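Local coordinates for beta-N-acetylhexosaminidase (Streptomyces plicatus, PDB 5FD0), which probably hydrolyses terminal, non-reducing N-acetylhexosamine units from beta-N-acetylhexosaminides, as a family 20 glycoside hydrolase, at residues K190-L195 / V248-M253; Y313-G318 / V348-L353; I391-D396 / E444-T449. All coordinates share one frame; numbering follows the deposited sequence.

How the contacts relate
The three contacts follow one another along the chain within the family 20 catalytic domain; none nests inside or crosses another. Contact 1 comes first, strand 190-194 meeting strand 246-250 after an excursion that includes helix 230-242. Contact 2 closes the shorter loop through helix 326-342, pairing strands 313-315 and 346-350. Contact 3 closes last, joining strand 389-392 to strand 440-447. Together they tie three pairs of neighbours in the eight-stranded parallel barrel. Contacts 1 and 2 are linked through the backbone of Pro-249 and His-315, while the tryptophans Trp-350 of contact 2 and Trp-448 of contact 3 meet beside the bound sugar.

Contact 1: residues K190-L195 / V248-M253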
loop_
_atom_site.group_PDB
_atom_site.type_symbol
_atom_site.label_atom_id
_atom_site.label_comp_id
_atom_site.label_asym_id
_atom_site.label_seq_id
_atom_site.Cartn_x
_atom_site.Cartn_y
_atom_site.Cartn_z
ATOM N N LYS A 190 -1.565 -3.699 -3.619
ATOM C CA LYS A 190 -1.307 -2.582 -4.514
ATOM C C LYS A 190 -0.429 -1.539 -3.823
ATOM O O LYS A 190 -0.572 -1.291 -2.624
ATOM C CB LYS A 190 -2.625 -1.963 -5.010
ATOM C CG LYS A 190 -3.310 -2.874 -6.035
ATOM C CD LYS A 190 -4.758 -2.704 -6.129
ATOM C CE LYS A 190 -5.328 -3.591 -7.218
ATOM N NZ LYS A 190 -5.582 -4.969 -6.741
ATOM N N LEU A 191 0.492 -0.949 -4.590
ATOM C CA LEU A 191 1.384 0.114 -4.123
ATOM C C LEU A 191 1.206 1.345 -5.005
ATOM O O LEU A 191 1.632 1.373 -6.169
ATOM C CB LEU A 191 2.831 -0.344 -4.134
ATOM C CG LEU A 191 3.817 0.728 -3.647
ATOM C CD1 LEU A 191 3.702 0.895 -2.146
ATOM C CD2 LEU A 191 5.252 0.437 -4.052
ATOM N N HIS A 192 0.564 2.344 -4.447
ATOM C CA HIS A 192 0.290 3.592 -5.124
ATOM C C HIS A 192 1.469 4.518 -4.851
ATOM O O HIS A 192 1.815 4.759 -3.688
ATOM C CB HIS A 192 -1.049 4.123 -4.594
ATOM C CG HIS A 192 -1.421 5.504 -5.038
ATOM N ND1 HIS A 192 -2.414 6.209 -4.405
ATOM C CD2 HIS A 192 -0.937 6.325 -6.002
ATOM C CE1 HIS A 192 -2.536 7.401 -4.957
ATOM N NE2 HIS A 192 -1.643 7.502 -5.923
ATOM N N LEU A 193 2.137 4.968 -5.913
ATOM C CA LEU A 193 3.271 5.879 -5.801
ATOM C C LEU A 193 2.859 7.253 -6.310
ATOM O O LEU A 193 2.436 7.398 -7.461
ATOM C CB LEU A 193 4.466 5.377 -6.597
ATOM C CG LEU A 193 5.103 4.082 -6.124
ATOM C CD1 LEU A 193 6.240 3.716 -7.064
ATOM C CD2 LEU A 193 5.615 4.250 -4.692
ATOM N N HIS A 194 2.987 8.247 -5.450
ATOM C CA HIS A 194 2.639 9.621 -5.776
ATOM C C HIS A 194 3.923 10.263 -6.298
ATOM O O HIS A 194 4.736 10.787 -5.534
ATOM C CB HIS A 194 2.076 10.298 -4.536
ATOM C CG HIS A 194 1.513 11.655 -4.790
ATOM N ND1 HIS A 194 0.222 11.849 -5.222
ATOM C CD2 HIS A 194 2.059 12.882 -4.654
ATOM C CE1 HIS A 194 -0.001 13.143 -5.360
ATOM N NE2 HIS A 194 1.095 13.794 -5.019
ATOM N N LEU A 195 4.114 10.179 -7.622
ATOM C CA LEU A 195 5.374 10.467 -8.308
ATOM C C LEU A 195 5.576 11.931 -8.672
ATOM O O LEU A 195 6.685 12.305 -9.088
ATOM C CB LEU A 195 5.468 9.635 -9.595
ATOM C CG LEU A 195 5.579 8.124 -9.412
ATOM C CD1 LEU A 195 5.446 7.460 -10.744
ATOM C CD2 LEU A 195 6.907 7.796 -8.782
ATOM N N VAL A 248 0.729 1.131 -8.789
ATOM C CA VAL A 248 -0.197 2.108 -9.355
ATOM C C VAL A 248 0.474 3.471 -9.326
ATOM O O VAL A 248 0.514 4.129 -8.266
ATOM C CB VAL A 248 -1.509 2.125 -8.573
ATOM C CG1 VAL A 248 -2.446 3.132 -9.149
ATOM C CG2 VAL A 248 -2.145 0.722 -8.572
ATOM N N PRO A 249 1.028 3.936 -10.438
ATOM C CA PRO A 249 1.701 5.228 -10.417
ATOM C C PRO A 249 0.684 6.353 -10.558
ATOM O O PRO A 249 -0.359 6.211 -11.205
ATOM C CB PRO A 249 2.637 5.148 -11.620
ATOM C CG PRO A 249 1.881 4.288 -12.595
ATOM C CD PRO A 249 1.159 3.280 -11.753
ATOM N N GLU A 250 1.005 7.478 -9.938
ATOM C CA GLU A 250 0.197 8.689 -10.031
ATOM C C GLU A 250 1.022 9.852 -10.550
ATOM O O GLU A 250 2.063 10.177 -9.971
ATOM C CB GLU A 250 -0.382 9.108 -8.681
ATOM C CG GLU A 250 -1.356 10.309 -8.797
ATOM C CD GLU A 250 -1.800 10.815 -7.457
ATOM O OE1 GLU A 250 -1.583 10.109 -6.450
ATOM O OE2 GLU A 250 -2.352 11.938 -7.417
ATOM N N ILE A 251 0.513 10.504 -11.600
ATOM C CA ILE A 251 0.937 11.837 -12.025
ATOM C C ILE A 251 -0.264 12.750 -11.817
ATOM O O ILE A 251 -1.257 12.644 -12.542
ATOM C CB ILE A 251 1.393 11.864 -13.486
ATOM C CG1 ILE A 251 2.571 10.900 -13.694
ATOM C CG2 ILE A 251 1.765 13.283 -13.909
ATOM C CD1 ILE A 251 3.890 11.350 -13.048
ATOM N N ASP A 252 -0.200 13.599 -10.795
ATOM C CA ASP A 252 -1.358 14.367 -10.373
ATOM C C ASP A 252 -1.592 15.504 -11.364
ATOM O O ASP A 252 -0.658 16.232 -11.721
ATOM C CB ASP A 252 -1.126 14.902 -8.959
ATOM C CG ASP A 252 -2.417 15.282 -8.242
ATOM O OD1 ASP A 252 -3.440 15.527 -8.937
ATOM O OD2 ASP A 252 -2.388 15.332 -6.980
ATOM N N MET A 253 -2.823 15.635 -11.832
ATOM C CA MET A 253 -3.161 16.711 -12.760
ATOM C C MET A 253 -4.633 17.069 -12.651
ATOM O O MET A 253 -5.445 16.208 -12.283
ATOM C CB MET A 253 -2.830 16.298 -14.197
ATOM C CG MET A 253 -3.571 15.054 -14.638
ATOM S SD MET A 253 -3.028 14.394 -16.242
ATOM C CE MET A 253 -1.334 13.913 -15.862
#
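Glu-250 receives two imidazole N-H groups on one oxygen, OE1. The shorter bond, from His-192 NE2 to Glu-250 OE1, is 2.7 Å and reaches the anti side of the carboxylate. His-194 ND1 lies 2.8 Å from Glu-250 OE1 and comes in from above the carboxylate plane, on the opposite face from His-192. The flat groups are turned accordingly: the His-192 ring is 33° from the carboxylate plane, whereas the His-194 ring stands nearly upright on it at 82°. An extended Glu-250 chain, with CG anti to the backbone N (chi1 -174°), carries the acid across to both rings. Its rotation is further fixed by Trp-350 NE1, which bonds to OE2. Glu-444 and Asp-197 take up the remaining ring nitrogens of His-192 and His-194.

Backbone pairing is parallel and runs through four bonds. Val-248 N binds Leu-191 O at 2.8 Å and Leu-193 N binds Val-248 O; farther along, Glu-250 N reaches Leu-193 O at 2.9 Å and Leu-195 N reaches Glu-250 O.

Apolar contact lies on the other side of the sheet. Leu-195 CD1 rests 3.7 Å from Pro-249 CB, the two side chains pointing the same way, and Tyr-233 of helix 230-242 touches both residues.

His-192, His-194 and Glu-250 on the inner side, with Leu-193 and Pro-249 turned to the helices, fit neighbouring strands of a TIM barrel, here with the histidine-carboxylate network bordering the sugar-binding pocket.

Contact 2: residues Y313-G318 / V348-L353; sequences YLHIGG and VGWHQL. With NAG (2-acetamido-2-deoxy-beta-D-glucopyranose), chain B.
His-315 meets Val-348 with a ring face and Trp-350 with its CE1 edge. Val-348 CG1 sits over one face of the imidazole in a CH-pi contact, 3.9 Å from the ring centroid. At the far end of the ring the geometry is edge-to-face: His-315 CE1 lies 3.6 Å above the indole plane of Trp-350, with the two ring planes at 56°. The opposite indole face receives the sugar, whose acetamido methyl NAG C8 lies 3.7 Å from Trp-350 CD2 and stands over the centre of the ring system.

Hydrogen bonds join the strands of this beta-alpha-beta unit of the TIM barrel, whose connection is helix 326-342. Val-348 N bonds to Leu-314 O, and Ile-316 N returns to Val-348 O at 2.8 Å. Beyond them Trp-350 N meets Gly-317 O at 2.9 Å, holding the loop that leads into Asp-319 and the sugar-binding Glu-320. His-315 ND1 accepts the N-H of Gly-317 almost exactly in the ring plane, while NE2 bonds to Gln-365; both nitrogens therefore fix the imidazole's rotation.

Van der Waals contacts follow in the loop. Gly-317 CA lies against the indole, 3.3 Å from Trp-350 CD1, and Gln-352 CB touches Gly-318 O.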
loop_
_atom_site.group_PDB
_atom_site.type_symbol
_atom_site.label_atom_id
_atom_site.label_comp_id
_atom_site.label_asym_id
_atom_site.label_seq_id
_atom_site.Cartn_x
_atom_site.Cartn_y
_atom_site.Cartn_z
ATOM N N TYR A 313 -3.546 -0.145 -13.902
ATOM C CA TYR A 313 -4.076 1.151 -13.486
ATOM C C TYR A 313 -3.064 2.272 -13.642
ATOM O O TYR A 313 -1.851 2.100 -13.462
ATOM C CB TYR A 313 -4.519 1.111 -12.040
ATOM C CG TYR A 313 -5.396 -0.062 -11.771
ATOM C CD1 TYR A 313 -4.887 -1.186 -11.183
ATOM C CD2 TYR A 313 -6.740 -0.055 -12.132
ATOM C CE1 TYR A 313 -5.682 -2.283 -10.934
ATOM C CE2 TYR A 313 -7.547 -1.145 -11.882
ATOM C CZ TYR A 313 -7.006 -2.258 -11.294
ATOM O OH TYR A 313 -7.759 -3.358 -11.039
ATOM N N LEU A 314 -3.598 3.439 -13.950
ATOM C CA LEU A 314 -2.824 4.664 -13.964
ATOM C C LEU A 314 -3.655 5.742 -13.281
ATOM O O LEU A 314 -4.813 5.980 -13.650
ATOM C CB LEU A 314 -2.472 5.031 -15.397
ATOM C CG LEU A 314 -1.267 5.890 -15.652
ATOM C CD1 LEU A 314 -0.735 5.558 -17.053
ATOM C CD2 LEU A 314 -1.724 7.338 -15.552
ATOM N N HIS A 315 -3.058 6.373 -12.287
ATOM C CA HIS A 315 -3.719 7.361 -11.433
ATOM C C HIS A 315 -3.382 8.768 -11.935
ATOM O O HIS A 315 -2.200 9.147 -12.000
ATOM C CB HIS A 315 -3.225 7.135 -10.005
ATOM C CG HIS A 315 -4.133 7.616 -8.917
ATOM N ND1 HIS A 315 -4.614 8.909 -8.847
ATOM C CD2 HIS A 315 -4.537 7.001 -7.779
ATOM C CE1 HIS A 315 -5.302 9.058 -7.725
ATOM N NE2 HIS A 315 -5.270 7.912 -7.061
ATOM N N ILE A 316 -4.404 9.536 -12.311
ATOM C CA ILE A 316 -4.194 10.892 -12.790
ATOM C C ILE A 316 -4.521 11.932 -11.731
ATOM O O ILE A 316 -4.517 13.130 -12.031
ATOM C CB ILE A 316 -4.982 11.182 -14.076
ATOM C CG1 ILE A 316 -6.484 11.049 -13.824
ATOM C CG2 ILE A 316 -4.484 10.256 -15.179
ATOM C CD1 ILE A 316 -7.323 11.354 -15.042
ATOM N N GLY A 317 -4.773 11.513 -10.496
ATOM C CA GLY A 317 -4.945 12.474 -9.416
ATOM C C GLY A 317 -6.245 13.246 -9.586
ATOM O O GLY A 317 -7.309 12.633 -9.665
ATOM N N GLY A 318 -6.169 14.569 -9.656
ATOM C CA GLY A 318 -7.338 15.430 -9.792
ATOM C C GLY A 318 -7.757 16.155 -8.538
ATOM O O GLY A 318 -8.792 16.849 -8.556
ATOM N N VAL A 348 -7.570 5.914 -12.695
ATOM C CA VAL A 348 -7.906 6.120 -11.299
ATOM C C VAL A 348 -7.708 7.607 -11.042
ATOM O O VAL A 348 -6.777 8.214 -11.576
ATOM C CB VAL A 348 -7.038 5.284 -10.333
ATOM C CG1 VAL A 348 -7.510 5.468 -8.900
ATOM C CG2 VAL A 348 -7.054 3.781 -10.728
ATOM N N GLY A 349 -8.597 8.203 -10.251
ATOM C CA GLY A 349 -8.404 9.578 -9.819
ATOM C C GLY A 349 -8.923 9.759 -8.410
ATOM O O GLY A 349 -9.667 8.928 -7.896
ATOM N N TRP A 350 -8.505 10.852 -7.782
ATOM C CA TRP A 350 -9.143 11.220 -6.526
ATOM C C TRP A 350 -10.626 11.553 -6.791
ATOM O O TRP A 350 -11.039 11.778 -7.930
ATOM C CB TRP A 350 -8.394 12.384 -5.882
ATOM C CG TRP A 350 -6.910 12.064 -5.576
ATOM C CD1 TRP A 350 -5.829 12.486 -6.281
ATOM C CD2 TRP A 350 -6.399 11.274 -4.503
ATOM N NE1 TRP A 350 -4.671 12.008 -5.719
ATOM C CE2 TRP A 350 -4.989 11.263 -4.624
ATOM C CE3 TRP A 350 -6.989 10.595 -3.429
ATOM C CZ2 TRP A 350 -4.165 10.592 -3.718
ATOM C CZ3 TRP A 350 -6.172 9.941 -2.523
ATOM C CH2 TRP A 350 -4.770 9.944 -2.678
ATOM N N HIS A 351 -11.438 11.533 -5.733
ATOM C CA HIS A 351 -12.901 11.538 -5.934
ATOM C C HIS A 351 -13.431 12.862 -6.490
ATOM O O HIS A 351 -14.597 12.917 -6.909
ATOM C CB HIS A 351 -13.635 11.149 -4.632
ATOM C CG HIS A 351 -13.635 12.215 -3.575
ATOM N ND1 HIS A 351 -12.748 12.219 -2.521
ATOM C CD2 HIS A 351 -14.426 13.304 -3.406
ATOM C CE1 HIS A 351 -12.993 13.259 -1.744
ATOM N NE2 HIS A 351 -13.998 13.943 -2.268
ATOM N N GLN A 352 -12.595 13.898 -6.580
ATOM C CA GLN A 352 -12.957 15.075 -7.365
ATOM C C GLN A 352 -13.302 14.692 -8.804
ATOM O O GLN A 352 -14.095 15.377 -9.454
ATOM C CB GLN A 352 -11.829 16.111 -7.357
ATOM C CG GLN A 352 -11.660 16.859 -6.060
ATOM C CD GLN A 352 -11.235 15.959 -4.924
ATOM O OE1 GLN A 352 -10.376 15.088 -5.080
ATOM N NE2 GLN A 352 -11.867 16.136 -3.783
ATOM N N LEU A 353 -12.748 13.589 -9.308
ATOM C CA LEU A 353 -13.069 13.143 -10.662
ATOM C C LEU A 353 -14.551 12.804 -10.805
ATOM O O LEU A 353 -15.100 12.876 -11.915
ATOM C CB LEU A 353 -12.205 11.938 -11.025
ATOM C CG LEU A 353 -12.314 11.365 -12.424
ATOM C CD1 LEU A 353 -11.990 12.407 -13.462
ATOM C CD2 LEU A 353 -11.384 10.189 -12.592
HETATM C C1 NAG B . -4.408 16.678 1.206
HETATM C C2 NAG B . -3.671 16.649 -0.147
HETATM C C3 NAG B . -2.288 16.058 -0.121
HETATM C C4 NAG B . -1.514 16.427 1.094
HETATM C C5 NAG B . -2.356 15.896 2.239
HETATM C C6 NAG B . -1.702 15.924 3.583
HETATM C C7 NAG B . -4.908 14.675 -0.952
HETATM C C8 NAG B . -5.681 14.027 -2.076
HETATM N N2 NAG B . -4.458 15.929 -1.149
HETATM O O1 NAG B . -5.144 17.832 1.264
HETATM O O3 NAG B . -1.547 16.539 -1.274
HETATM O O4 NAG B . -0.228 15.814 1.048
HETATM O O5 NAG B . -3.543 16.726 2.334
HETATM O O6 NAG B . -2.504 15.255 4.527
HETATM O O7 NAG B . -4.722 14.079 0.061
#

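Contact 3: residues I391-D396 / E444-T449. With NAG (2-acetamido-2-deoxy-beta-D-glucopyranose), chain B.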
loop_
_atom_site.group_PDB
_atom_site.type_symbol
_atom_site.label_atom_id
_atom_site.label_comp_id
_atom_site.label_asym_id
_atom_site.label_seq_id
_atom_site.Cartn_x
_atom_site.Cartn_y
_atom_site.Cartn_z
ATOM N N ILE A 391 -12.525 3.459 -4.165
ATOM C CA ILE A 391 -11.443 3.143 -3.236
ATOM C C ILE A 391 -11.594 4.077 -2.053
ATOM O O ILE A 391 -11.567 5.294 -2.229
ATOM C CB ILE A 391 -10.064 3.322 -3.882
ATOM C CG1 ILE A 391 -9.890 2.442 -5.132
ATOM C CG2 ILE A 391 -8.973 3.022 -2.865
ATOM C CD1 ILE A 391 -8.942 3.003 -6.140
ATOM N N LEU A 392 -11.696 3.525 -0.850
ATOM C CA LEU A 392 -11.956 4.315 0.336
ATOM C C LEU A 392 -10.648 4.535 1.079
ATOM O O LEU A 392 -10.006 3.571 1.508
ATOM C CB LEU A 392 -12.982 3.619 1.233
ATOM C CG LEU A 392 -14.350 3.405 0.590
ATOM C CD1 LEU A 392 -15.284 2.799 1.606
ATOM C CD2 LEU A 392 -14.916 4.722 0.039
ATOM N N SER A 393 -10.265 5.803 1.220
ATOM C CA SER A 393 -9.139 6.216 2.064
ATOM C C SER A 393 -9.493 7.526 2.751
ATOM O O SER A 393 -8.935 8.591 2.439
ATOM C CB SER A 393 -7.863 6.363 1.231
ATOM O OG SER A 393 -8.044 7.317 0.210
ATOM N N PRO A 394 -10.417 7.486 3.710
ATOM C CA PRO A 394 -10.862 8.741 4.343
ATOM C C PRO A 394 -9.726 9.426 5.082
ATOM O O PRO A 394 -8.933 8.782 5.774
ATOM C CB PRO A 394 -11.979 8.290 5.298
ATOM C CG PRO A 394 -12.485 6.968 4.702
ATOM C CD PRO A 394 -11.221 6.327 4.137
ATOM N N ALA A 395 -9.633 10.754 4.915
ATOM C CA ALA A 395 -8.492 11.477 5.488
ATOM C C ALA A 395 -8.511 11.493 7.009
ATOM O O ALA A 395 -7.453 11.675 7.628
ATOM C CB ALA A 395 -8.407 12.911 4.962
ATOM N N ASP A 396 -9.661 11.266 7.626
ATOM C CA ASP A 396 -9.762 11.153 9.074
ATOM C C ASP A 396 -9.836 9.694 9.527
ATOM O O ASP A 396 -10.298 9.416 10.640
ATOM C CB ASP A 396 -10.971 11.948 9.597
ATOM C CG ASP A 396 -12.301 11.439 9.074
ATOM O OD1 ASP A 396 -12.307 10.660 8.095
ATOM O OD2 ASP A 396 -13.355 11.840 9.650
ATOM N N GLU A 444 -7.438 2.066 0.916
ATOM C CA GLU A 444 -6.045 2.477 0.787
ATOM C C GLU A 444 -5.617 3.254 2.023
ATOM O O GLU A 444 -6.423 3.990 2.592
ATOM C CB GLU A 444 -5.822 3.326 -0.475
ATOM C CG GLU A 444 -4.369 3.763 -0.658
ATOM C CD GLU A 444 -4.047 4.165 -2.084
ATOM O OE1 GLU A 444 -4.312 3.373 -3.004
ATOM O OE2 GLU A 444 -3.565 5.302 -2.291
ATOM N N ALA A 445 -4.359 3.051 2.457
ATOM C CA ALA A 445 -3.691 3.813 3.518
ATOM C C ALA A 445 -2.612 4.704 2.920
ATOM O O ALA A 445 -1.498 4.229 2.639
ATOM C CB ALA A 445 -3.073 2.873 4.558
ATOM N N PRO A 446 -2.879 5.984 2.684
ATOM C CA PRO A 446 -1.844 6.834 2.096
ATOM C C PRO A 446 -0.927 7.422 3.147
ATOM O O PRO A 446 -1.368 7.806 4.230
ATOM C CB PRO A 446 -2.647 7.944 1.401
ATOM C CG PRO A 446 -4.067 7.453 1.347
ATOM C CD PRO A 446 -4.212 6.601 2.569
ATOM N N LEU A 447 0.368 7.520 2.799
ATOM C CA LEU A 447 1.383 8.136 3.659
ATOM C C LEU A 447 1.960 9.338 2.913
ATOM O O LEU A 447 2.824 9.185 2.048
ATOM C CB LEU A 447 2.483 7.145 4.060
ATOM C CG LEU A 447 3.551 7.651 5.043
ATOM C CD1 LEU A 447 2.976 8.296 6.311
ATOM C CD2 LEU A 447 4.476 6.525 5.444
ATOM N N TRP A 448 1.479 10.533 3.243
ATOM C CA TRP A 448 2.013 11.770 2.694
ATOM C C TRP A 448 3.274 12.183 3.454
ATOM O O TRP A 448 3.443 11.871 4.634
ATOM C CB TRP A 448 0.952 12.883 2.761
ATOM C CG TRP A 448 -0.312 12.511 2.045
ATOM C CD1 TRP A 448 -1.438 12.014 2.590
ATOM C CD2 TRP A 448 -0.540 12.570 0.637
ATOM N NE1 TRP A 448 -2.375 11.761 1.613
ATOM C CE2 TRP A 448 -1.836 12.092 0.399
ATOM C CE3 TRP A 448 0.227 12.980 -0.438
ATOM C CZ2 TRP A 448 -2.388 12.037 -0.873
ATOM C CZ3 TRP A 448 -0.326 12.924 -1.719
ATOM C CH2 TRP A 448 -1.622 12.461 -1.920
ATOM N N THR A 449 4.180 12.902 2.772
ATOM C CA THR A 449 5.508 13.079 3.359
ATOM C C THR A 449 5.946 14.538 3.515
ATOM O O THR A 449 7.145 14.799 3.647
ATOM C CB THR A 449 6.538 12.280 2.558
ATOM O OG1 THR A 449 6.494 12.647 1.176
ATOM C CG2 THR A 449 6.253 10.794 2.727
HETATM C C1 NAG B . -4.408 16.678 1.206
HETATM C C2 NAG B . -3.671 16.649 -0.147
HETATM C C3 NAG B . -2.288 16.058 -0.121
HETATM C C4 NAG B . -1.514 16.427 1.094
HETATM C C5 NAG B . -2.356 15.896 2.239
HETATM C C6 NAG B . -1.702 15.924 3.583
HETATM C C7 NAG B . -4.908 14.675 -0.952
HETATM C C8 NAG B . -5.681 14.027 -2.076
HETATM N N2 NAG B . -4.458 15.929 -1.149
HETATM O O1 NAG B . -5.144 17.832 1.264
HETATM O O3 NAG B . -1.547 16.539 -1.274
HETATM O O4 NAG B . -0.228 15.814 1.048
HETATM O O5 NAG B . -3.543 16.726 2.334
HETATM O O6 NAG B . -2.504 15.255 4.527
HETATM O O7 NAG B . -4.722 14.079 0.061
#
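Ser-393 and Glu-444 meet where the strands begin to part. Ser-393 CB lies 3.1 Å from the carbonyl oxygen Glu-444 O, and the same carbon touches the Pro-446 ring at CD, 3.9 Å away. One residue earlier, Leu-392 O accepts the backbone N-H of Glu-444 at 3.0 Å, the one hydrogen bond between the two segments. Ile-391 adds its CG2 branch, 4.0 Å from Glu-444 CB, with the side chains crossing at a slant.

These segments are the ends of two adjacent parallel strands, the last two of the TIM barrel in chain order. Past Ser-393 the 391-396 segment turns away, while 444-449 runs on to the sugar. There Trp-448 offers one indole face to the ligand. NAG O4 is 2.9 Å above the plane toward the rim, at 3.2 Å from Trp-448 CE3, and the acetamido oxygen NAG O7 comes equally near Trp-448 CZ2.

A second shell sets the groups in place. Ser-393 OG stands between its backbone N and carbonyl carbon (chi1 59°), and bonds to Gln-365 of strand 363-366, on the other side from 440-447. The extended Glu-444 side chain takes OE1 to Ser-161 and OE2 to His-192, while Thr-398 bonds to the Glu-444 carbonyl. Around Trp-448 pack Met-163, Tyr-399 and Trp-350, whose CZ2 is 3.6 Å from Trp-448 CH2; Tyr-399 also bonds to the sugar.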